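PDB 3DWA: subtilase cytotoxin, subunit B from Escherichia coli, which forms the pentameric B part of an AB5 toxin and probably binds a non-human glycan on host cells through which the toxin gains its hold. Local coordinates for residues D5-M10 and Y77-V82; D25-F30 and C45-S50; S12-T17 and G34-G39. All blocks are in the same frame, centred on the assembly; numbering follows the deposited sequence.

All three contacts reach the same antiparallel sheet of the B subunit. Contact 1 sets the segment leading into strand 10-12 against strand 73-79, contact 3 pairs strand 14-24 with strand 27-35, and contact 2 pairs that same strand 27-35 with strand 41-47. Contacts 2 and 3 lie on opposite sides of the chain's centre, their own centres about 24 Å apart; contact 1 has its centre about 18 Å from that of contact 2 and about 17 Å from that of contact 3. Their surroundings differ: Tyr77 of contact 1 meets His20 of one neighbouring subunit, contact 2 meets another subunit, and contact 3 touches no other chain of the pentamer.

Contact 1: residues D5-M10 and Y77-V82; sequences DARDGM and YYEPGV
A cis peptide bond between Asp8 and Gly9 lies over one face of the Tyr78 ring, with Gly9 N 4.0 Å above the ring plane and over its centre. The contact lies where the N-terminal segment joins an antiparallel sheet consistent with the OB-fold known from other AB5 toxin B subunits. Tyr78 holds its CG between its own backbone N and carbonyl carbon (chi1 72°), and the ring runs under the Gly9 backbone, where its CE2 comes within 3.4 Å of Met10 N. Two backbone hydrogen bonds tie the same residues together: Gly9 N gives to Tyr78 O at 3.0 Å, and Tyr78 N gives to Gly9 O at 3.1 Å. The carbonyl oxygens of Asp8 and Tyr78 also come close, but as two acceptors do not bond each other; Arg114 NE is bonded to Tyr78 O and weakly to Asp8 O.

Arg7 and Glu79 form a salt bridge. Arg7 NH2 reaches Glu79 OE2 at 2.8 Å in a nearly straight bond (170°) that stays in the guanidinium plane but meets the carboxylate from above its own plane, the two flat groups being 80° apart. Arg7 NE adds a weak second bond to the same oxygen, which also forms a salt bridge with Arg114, while Trp53 NE1 hydrogen-bonds Glu79 OE1. Water 1 links Met10 O to Tyr78 OH, 3.1 Å from the hydroxyl. Met10 and Tyr77 form a non-hydrogen-bonded antiparallel pair, and the selenium of Met10, modelled as selenomethionine, stands obliquely 5.3 Å from the Tyr77 ring centroid in a Met-aromatic contact.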
loop_
_atom_site.group_PDB
_atom_site.type_symbol
_atom_site.label_atom_id
_atom_site.label_comp_id
_atom_site.label_asym_id
_atom_site.label_seq_id
_atom_site.Cartn_x
_atom_site.Cartn_y
_atom_site.Cartn_z
ATOM N N ASP C 5 -17.717 -20.747 8.325
ATOM C CA ASP C 5 -18.980 -21.517 8.285
ATOM C C ASP C 5 -18.727 -22.954 7.777
ATOM O O ASP C 5 -17.910 -23.156 6.865
ATOM C CB ASP C 5 -20.006 -20.834 7.350
ATOM C CG ASP C 5 -20.615 -19.534 7.949
ATOM O OD1 ASP C 5 -20.507 -19.309 9.184
ATOM O OD2 ASP C 5 -21.167 -18.710 7.164
ATOM N N ALA C 6 -19.432 -23.940 8.341
ATOM C CA ALA C 6 -19.343 -25.322 7.869
ATOM C C ALA C 6 -20.116 -25.466 6.551
ATOM O O ALA C 6 -21.294 -25.867 6.540
ATOM C CB ALA C 6 -19.840 -26.327 8.982
ATOM N N ARG C 7 -19.461 -25.096 5.443
ATOM C CA ARG C 7 -20.087 -24.993 4.115
ATOM C C ARG C 7 -18.996 -25.228 3.099
ATOM O O ARG C 7 -17.843 -25.224 3.462
ATOM C CB ARG C 7 -20.702 -23.591 3.877
ATOM C CG ARG C 7 -22.002 -23.306 4.633
ATOM C CD ARG C 7 -22.286 -21.810 4.733
ATOM N NE ARG C 7 -22.478 -21.196 3.403
ATOM C CZ ARG C 7 -23.576 -21.325 2.660
ATOM N NH1 ARG C 7 -24.611 -22.043 3.095
ATOM N NH2 ARG C 7 -23.650 -20.737 1.466
ATOM N N ASP C 8 -19.352 -25.437 1.835
ATOM C CA ASP C 8 -18.379 -25.481 0.745
ATOM C C ASP C 8 -17.759 -24.062 0.586
ATOM O O ASP C 8 -18.510 -23.069 0.508
ATOM C CB ASP C 8 -19.050 -25.853 -0.593
ATOM C CG ASP C 8 -19.492 -27.328 -0.678
ATOM O OD1 ASP C 8 -18.946 -28.207 0.061
ATOM O OD2 ASP C 8 -20.397 -27.590 -1.521
ATOM N N GLY C 9 -16.431 -23.930 0.515
ATOM C CA GLY C 9 -15.431 -24.989 0.570
ATOM C C GLY C 9 -14.076 -24.338 0.829
ATOM O O GLY C 9 -13.964 -23.108 0.994
HETATM N N MSE C 10 -13.033 -25.139 0.819
HETATM C CA MSE C 10 -11.683 -24.602 0.921
HETATM C C MSE C 10 -10.763 -25.528 0.154
HETATM O O MSE C 10 -11.121 -26.673 -0.081
HETATM C CB MSE C 10 -11.257 -24.541 2.381
HETATM C CG MSE C 10 -11.374 -25.876 3.041
HETATM SE SE MSE C 10 -10.803 -25.696 4.843
HETATM C CE MSE C 10 -10.717 -27.555 5.416
ATOM N N TYR C 77 -10.205 -20.042 0.715
ATOM C CA TYR C 77 -11.599 -20.214 1.148
ATOM C C TYR C 77 -12.525 -19.585 0.150
ATOM O O TYR C 77 -12.348 -18.419 -0.215
ATOM C CB TYR C 77 -11.836 -19.486 2.449
ATOM C CG TYR C 77 -11.098 -19.989 3.634
ATOM C CD1 TYR C 77 -11.678 -20.923 4.495
ATOM C CD2 TYR C 77 -9.823 -19.505 3.940
ATOM C CE1 TYR C 77 -10.976 -21.361 5.643
ATOM C CE2 TYR C 77 -9.139 -19.930 5.061
ATOM C CZ TYR C 77 -9.731 -20.848 5.916
ATOM O OH TYR C 77 -9.018 -21.262 7.008
ATOM N N TYR C 78 -13.534 -20.339 -0.293
ATOM C CA TYR C 78 -14.376 -19.891 -1.390
ATOM C C TYR C 78 -15.859 -20.229 -1.144
ATOM O O TYR C 78 -16.192 -21.099 -0.355
ATOM C CB TYR C 78 -13.869 -20.483 -2.734
ATOM C CG TYR C 78 -14.143 -21.984 -2.865
ATOM C CD1 TYR C 78 -15.283 -22.439 -3.508
ATOM C CD2 TYR C 78 -13.290 -22.924 -2.300
ATOM C CE1 TYR C 78 -15.570 -23.805 -3.605
ATOM C CE2 TYR C 78 -13.555 -24.304 -2.389
ATOM C CZ TYR C 78 -14.706 -24.726 -3.032
ATOM O OH TYR C 78 -14.989 -26.064 -3.147
ATOM N N GLU C 79 -16.736 -19.526 -1.839
ATOM C CA GLU C 79 -18.140 -19.870 -1.851
ATOM C C GLU C 79 -18.623 -20.034 -3.291
ATOM O O GLU C 79 -18.593 -19.083 -4.048
ATOM C CB GLU C 79 -18.968 -18.828 -1.143
ATOM C CG GLU C 79 -20.407 -19.064 -1.370
ATOM C CD GLU C 79 -21.234 -18.588 -0.248
ATOM O OE1 GLU C 79 -21.722 -17.428 -0.327
ATOM O OE2 GLU C 79 -21.354 -19.374 0.726
ATOM N N PRO C 80 -19.073 -21.252 -3.661
ATOM C CA PRO C 80 -19.545 -21.485 -5.056
ATOM C C PRO C 80 -20.841 -20.728 -5.401
ATOM O O PRO C 80 -21.605 -20.351 -4.496
ATOM C CB PRO C 80 -19.785 -23.006 -5.130
ATOM C CG PRO C 80 -19.460 -23.584 -3.748
ATOM C CD PRO C 80 -19.161 -22.443 -2.787
ATOM N N GLY C 81 -21.084 -20.500 -6.689
ATOM C CA GLY C 81 -22.364 -19.957 -7.151
ATOM C C GLY C 81 -22.651 -18.499 -6.827
ATOM O O GLY C 81 -23.778 -18.030 -7.020
ATOM N N VAL C 82 -21.637 -17.766 -6.359
ATOM C CA VAL C 82 -21.846 -16.368 -5.973
ATOM C C VAL C 82 -22.004 -15.467 -7.195
ATOM O O VAL C 82 -22.925 -14.654 -7.249
ATOM C CB VAL C 82 -20.763 -15.846 -4.979
ATOM C CG1 VAL C 82 -21.016 -14.392 -4.608
ATOM C CG2 VAL C 82 -20.776 -16.681 -3.719
HETATM O O HOH W 1 -13.712 -27.917 -1.063
#

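Contact 2: residues D25-F30 and C45-S50; sequences DNKPYF and CSMKNS
Three backbone hydrogen bonds join Pro28 and Phe30 to Ser46 and Lys48. Lys48 N gives to Pro28 O at 3.0 Å, almost perfectly straight (179°). Phe30 and Ser46 bond each other twice: Phe30 N gives to Ser46 O at 3.0 Å and Ser46 N to Phe30 O at 2.9 Å. CA-H...O contacts accompany them, Tyr29 CA lying 3.2 Å from Ser46 O and Cys45 CA likewise close to Phe30 O.

This is the open end of the antiparallel beta hairpin of strands 27-35 and 41-47, which are also stapled by the disulfide between Cys45 and Cys31; after Met47 the chain leaves the pairing through a type II turn to Ser50.

The apolar contacts divide between the two faces. Tyr29 and Met47 share one, Tyr29 CB touching Met47 CB at 4.1 Å. The Tyr29 hydroxyl goes on to bond Trp2 NE1 of a neighbouring subunit. On the other face Phe30 CE2 meets Ser46 CB at 3.6 Å, beneath helix 57-70, whose Tyr61 packs edge-to-face with the Phe30 ring.

At the hairpin's end the lysines use their aliphatic parts. The extended chain of Lys48, its CG anti to the backbone N (chi1 -167°), presses its CD tightly on Pro28 CG at 3.4 Å. Lys27 brings its CG to 3.0 Å from Lys48 O, with its CB beside Met47 CG, and its bent chain crosses Asn49 at about a right angle.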
loop_
_atom_site.group_PDB
_atom_site.type_symbol
_atom_site.label_atom_id
_atom_site.label_comp_id
_atom_site.label_asym_id
_atom_site.label_seq_id
_atom_site.Cartn_x
_atom_site.Cartn_y
_atom_site.Cartn_z
ATOM N N ASP C 25 -19.780 -3.790 -14.288
ATOM C CA ASP C 25 -20.875 -3.052 -13.619
ATOM C C ASP C 25 -20.403 -1.971 -12.611
ATOM O O ASP C 25 -20.864 -1.891 -11.460
ATOM C CB ASP C 25 -21.864 -4.044 -12.991
ATOM C CG ASP C 25 -23.203 -3.393 -12.614
ATOM O OD1 ASP C 25 -23.720 -2.582 -13.424
ATOM O OD2 ASP C 25 -23.733 -3.701 -11.521
ATOM N N ASN C 26 -19.447 -1.163 -13.060
ATOM C CA ASN C 26 -18.813 -0.132 -12.228
ATOM C C ASN C 26 -18.063 -0.661 -10.986
ATOM O O ASN C 26 -17.747 0.112 -10.101
ATOM C CB ASN C 26 -19.857 0.914 -11.789
ATOM C CG ASN C 26 -19.284 2.287 -11.709
ATOM O OD1 ASN C 26 -18.696 2.767 -12.685
ATOM N ND2 ASN C 26 -19.443 2.945 -10.566
ATOM N N LYS C 27 -17.769 -1.958 -10.925
ATOM C CA LYS C 27 -17.127 -2.556 -9.756
ATOM C C LYS C 27 -15.780 -3.196 -10.096
ATOM O O LYS C 27 -15.738 -4.084 -10.948
ATOM C CB LYS C 27 -18.046 -3.644 -9.167
ATOM C CG LYS C 27 -18.897 -3.162 -8.016
ATOM C CD LYS C 27 -20.388 -3.134 -8.335
ATOM C CE LYS C 27 -21.128 -2.262 -7.305
ATOM N NZ LYS C 27 -20.313 -1.017 -6.964
ATOM N N PRO C 28 -14.676 -2.760 -9.435
ATOM C CA PRO C 28 -13.430 -3.468 -9.667
ATOM C C PRO C 28 -13.538 -4.915 -9.136
ATOM O O PRO C 28 -14.212 -5.146 -8.139
ATOM C CB PRO C 28 -12.431 -2.688 -8.801
ATOM C CG PRO C 28 -13.258 -2.057 -7.741
ATOM C CD PRO C 28 -14.494 -1.653 -8.466
ATOM N N TYR C 29 -12.894 -5.871 -9.816
ATOM C CA TYR C 29 -12.757 -7.249 -9.268
ATOM C C TYR C 29 -11.365 -7.806 -9.580
ATOM O O TYR C 29 -10.637 -7.238 -10.398
ATOM C CB TYR C 29 -13.833 -8.226 -9.840
ATOM C CG TYR C 29 -13.586 -8.573 -11.291
ATOM C CD1 TYR C 29 -12.746 -9.652 -11.664
ATOM C CD2 TYR C 29 -14.190 -7.848 -12.276
ATOM C CE1 TYR C 29 -12.500 -9.936 -13.003
ATOM C CE2 TYR C 29 -13.975 -8.116 -13.604
ATOM C CZ TYR C 29 -13.138 -9.177 -13.961
ATOM O OH TYR C 29 -12.928 -9.401 -15.285
ATOM N N PHE C 30 -10.989 -8.887 -8.899
ATOM C CA PHE C 30 -9.802 -9.651 -9.286
ATOM C C PHE C 30 -10.158 -11.134 -9.141
ATOM O O PHE C 30 -11.092 -11.493 -8.413
ATOM C CB PHE C 30 -8.530 -9.235 -8.469
ATOM C CG PHE C 30 -8.505 -9.773 -7.054
ATOM C CD1 PHE C 30 -7.838 -10.971 -6.765
ATOM C CD2 PHE C 30 -9.128 -9.070 -6.006
ATOM C CE1 PHE C 30 -7.852 -11.500 -5.463
ATOM C CE2 PHE C 30 -9.147 -9.586 -4.721
ATOM C CZ PHE C 30 -8.485 -10.798 -4.440
ATOM N N CYS C 45 -12.900 -15.389 -7.362
ATOM C CA CYS C 45 -12.856 -13.944 -7.556
ATOM C C CYS C 45 -13.407 -13.144 -6.355
ATOM O O CYS C 45 -14.313 -13.590 -5.679
ATOM C CB CYS C 45 -13.681 -13.514 -8.791
ATOM S SG CYS C 45 -13.333 -14.482 -10.254
ATOM N N SER C 46 -12.876 -11.942 -6.137
ATOM C CA SER C 46 -13.472 -11.002 -5.192
ATOM C C SER C 46 -13.876 -9.742 -5.983
ATOM O O SER C 46 -13.125 -9.261 -6.851
ATOM C CB SER C 46 -12.475 -10.674 -4.064
ATOM O OG SER C 46 -12.975 -9.678 -3.168
HETATM N N MSE C 47 -15.069 -9.233 -5.695
HETATM C CA MSE C 47 -15.565 -8.020 -6.296
HETATM C C MSE C 47 -15.843 -6.977 -5.219
HETATM O O MSE C 47 -16.390 -7.295 -4.153
HETATM C CB MSE C 47 -16.847 -8.294 -7.070
HETATM C CG MSE C 47 -17.466 -7.051 -7.726
HETATM SE SE MSE C 47 -18.838 -7.752 -8.935
HETATM C CE MSE C 47 -17.854 -9.324 -9.673
ATOM N N LYS C 48 -15.441 -5.739 -5.495
ATOM C CA LYS C 48 -15.586 -4.657 -4.525
ATOM C C LYS C 48 -17.051 -4.213 -4.447
ATOM O O LYS C 48 -17.698 -4.070 -5.471
ATOM C CB LYS C 48 -14.689 -3.484 -4.925
ATOM C CG LYS C 48 -14.509 -2.429 -3.859
ATOM C CD LYS C 48 -13.630 -1.313 -4.406
ATOM C CE LYS C 48 -13.424 -0.140 -3.460
ATOM N NZ LYS C 48 -12.802 1.025 -4.237
ATOM N N ASN C 49 -17.546 -3.984 -3.231
ATOM C CA ASN C 49 -18.960 -3.611 -2.997
ATOM C C ASN C 49 -20.013 -4.572 -3.590
ATOM O O ASN C 49 -21.158 -4.185 -3.813
ATOM C CB ASN C 49 -19.261 -2.181 -3.509
ATOM C CG ASN C 49 -18.283 -1.124 -2.967
ATOM O OD1 ASN C 49 -17.799 -0.253 -3.728
ATOM N ND2 ASN C 49 -17.986 -1.196 -1.669
ATOM N N SER C 50 -19.632 -5.809 -3.870
ATOM C CA SER C 50 -20.588 -6.808 -4.359
ATOM C C SER C 50 -21.668 -7.064 -3.291
ATOM O O SER C 50 -21.843 -6.270 -2.327
ATOM C CB SER C 50 -19.854 -8.128 -4.644
ATOM O OG SER C 50 -19.320 -8.702 -3.450
#

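Contact 3: residues S12-T17 and G34-G39; sequences SGVVIT and GKQSAG
Gly34 packs its bare CA against Val14, whose CG1 approaches it to 3.6 Å; this fit lies at the open end of the antiparallel beta hairpin of strands 14-24 and 27-35. Val14 turns CG1 anti to its backbone N (chi1 171°), which brings that methyl against the glycine, and the absence of a CB on Gly34 is what lets it come so close. Gly34 and Ile16 face each other as a non-hydrogen-bonded pair. Ile16 itself packs on Phe67 and Tyr68 of helix 57-70.

At Lys35 the strands bond in both directions with Val15: Lys35 N gives to Val15 O at 2.9 Å, and Val15 N gives to Lys35 O at 3.1 Å. The Lys35 chain crosses Thr17 at about a right angle, its CG near both branches of the threonine. Bent at chi2, the chain then leads away from the strand, and NZ bonds Ser41 OG, with a weak bond to Gly39 O in addition.

Gln36 takes over where the backbone pairing ends. Its CG rests 3.7 Å from Val14 CG2, and the extended chain carries the amide to the corner at Gly13, where residues 12-17 turn from strand 10-12 into strand 14-24. Gly13 and Val14 there form a G1 beta bulge opposite Val74, with positive phi at the glycine. Gln36 NE2 gives to Ser12 O at 3.1 Å, in the carbonyl plane and at 152° at the hydrogen. The same nitrogen also gives to water 2, which takes a further hydrogen bond from Ser12 N.

Beyond it a water lies between the two segments: Ser37 N gives to water 3 at 2.8 Å, and this water lies 3.0 Å from Gly13 O.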
loop_
_atom_site.group_PDB
_atom_site.type_symbol
_atom_site.label_atom_id
_atom_site.label_comp_id
_atom_site.label_asym_id
_atom_site.label_seq_id
_atom_site.Cartn_x
_atom_site.Cartn_y
_atom_site.Cartn_z
ATOM N N SER C 12 -6.628 -26.549 0.416
ATOM C CA SER C 12 -5.415 -26.328 1.186
ATOM C C SER C 12 -4.194 -26.626 0.354
ATOM O O SER C 12 -4.302 -27.400 -0.633
ATOM C CB SER C 12 -5.387 -27.169 2.454
ATOM O OG SER C 12 -6.551 -26.935 3.184
ATOM N N GLY C 13 -3.058 -26.018 0.758
ATOM C CA GLY C 13 -1.756 -26.172 0.076
ATOM C C GLY C 13 -1.731 -25.771 -1.405
ATOM O O GLY C 13 -1.087 -26.440 -2.260
ATOM N N VAL C 14 -2.431 -24.696 -1.710
ATOM C CA VAL C 14 -2.548 -24.143 -3.031
ATOM C C VAL C 14 -1.461 -23.097 -3.280
ATOM O O VAL C 14 -1.204 -22.236 -2.412
ATOM C CB VAL C 14 -3.955 -23.478 -3.112
ATOM C CG1 VAL C 14 -4.180 -22.657 -4.373
ATOM C CG2 VAL C 14 -5.015 -24.563 -2.929
ATOM N N VAL C 15 -0.829 -23.127 -4.453
ATOM C CA VAL C 15 0.120 -22.075 -4.835
ATOM C C VAL C 15 -0.639 -21.199 -5.830
ATOM O O VAL C 15 -1.203 -21.717 -6.817
ATOM C CB VAL C 15 1.443 -22.672 -5.444
ATOM C CG1 VAL C 15 2.277 -21.573 -6.116
ATOM C CG2 VAL C 15 2.272 -23.422 -4.381
ATOM N N ILE C 16 -0.748 -19.894 -5.525
ATOM C CA ILE C 16 -1.457 -18.962 -6.424
ATOM C C ILE C 16 -0.550 -18.719 -7.611
ATOM O O ILE C 16 0.534 -18.192 -7.464
ATOM C CB ILE C 16 -1.880 -17.583 -5.740
ATOM C CG1 ILE C 16 -2.836 -17.837 -4.561
ATOM C CG2 ILE C 16 -2.492 -16.581 -6.812
ATOM C CD1 ILE C 16 -3.090 -16.582 -3.599
ATOM N N THR C 17 -1.003 -19.110 -8.782
ATOM C CA THR C 17 -0.177 -19.122 -9.986
ATOM C C THR C 17 -0.616 -18.104 -11.052
ATOM O O THR C 17 0.172 -17.763 -11.925
ATOM C CB THR C 17 -0.186 -20.547 -10.626
ATOM O OG1 THR C 17 -1.537 -20.950 -10.887
ATOM C CG2 THR C 17 0.426 -21.568 -9.662
ATOM N N GLY C 34 -5.105 -20.987 -8.590
ATOM C CA GLY C 34 -4.056 -21.666 -7.858
ATOM C C GLY C 34 -4.047 -23.139 -8.203
ATOM O O GLY C 34 -5.033 -23.643 -8.709
ATOM N N LYS C 35 -2.920 -23.806 -7.939
ATOM C CA LYS C 35 -2.757 -25.252 -8.167
ATOM C C LYS C 35 -2.477 -25.985 -6.844
ATOM O O LYS C 35 -1.579 -25.623 -6.083
ATOM C CB LYS C 35 -1.556 -25.526 -9.071
ATOM C CG LYS C 35 -1.629 -25.072 -10.508
ATOM C CD LYS C 35 -2.348 -26.070 -11.366
ATOM C CE LYS C 35 -2.378 -25.544 -12.782
ATOM N NZ LYS C 35 -3.474 -26.207 -13.566
ATOM N N GLN C 36 -3.207 -27.050 -6.607
ATOM C CA GLN C 36 -2.880 -27.960 -5.516
ATOM C C GLN C 36 -1.745 -28.891 -5.914
ATOM O O GLN C 36 -1.291 -28.823 -7.055
ATOM C CB GLN C 36 -4.127 -28.749 -5.109
ATOM C CG GLN C 36 -5.208 -27.809 -4.635
ATOM C CD GLN C 36 -6.351 -28.506 -3.980
ATOM O OE1 GLN C 36 -7.358 -28.789 -4.631
ATOM N NE2 GLN C 36 -6.225 -28.767 -2.684
ATOM N N SER C 37 -1.316 -29.761 -4.987
ATOM C CA SER C 37 -0.163 -30.688 -5.169
ATOM C C SER C 37 0.081 -31.236 -6.572
ATOM O O SER C 37 1.239 -31.398 -6.968
ATOM C CB SER C 37 -0.000 -31.666 -4.028
ATOM O OG SER C 37 0.470 -30.874 -2.940
ATOM N N ALA C 38 -0.960 -31.566 -7.342
ATOM C CA ALA C 38 -1.493 -32.865 -7.696
ATOM C C ALA C 38 -1.721 -32.311 -9.135
ATOM O O ALA C 38 -1.869 -33.030 -10.107
ATOM C CB ALA C 38 -2.792 -33.191 -7.021
ATOM N N GLY C 39 -1.702 -30.973 -9.233
ATOM C CA GLY C 39 -1.723 -30.245 -10.509
ATOM C C GLY C 39 -3.083 -29.778 -10.975
ATOM O O GLY C 39 -3.229 -29.291 -12.103
HETATM O O HOH W 2 -7.780 -29.282 -0.192
HETATM O O HOH W 3 -2.239 -29.170 -2.398
#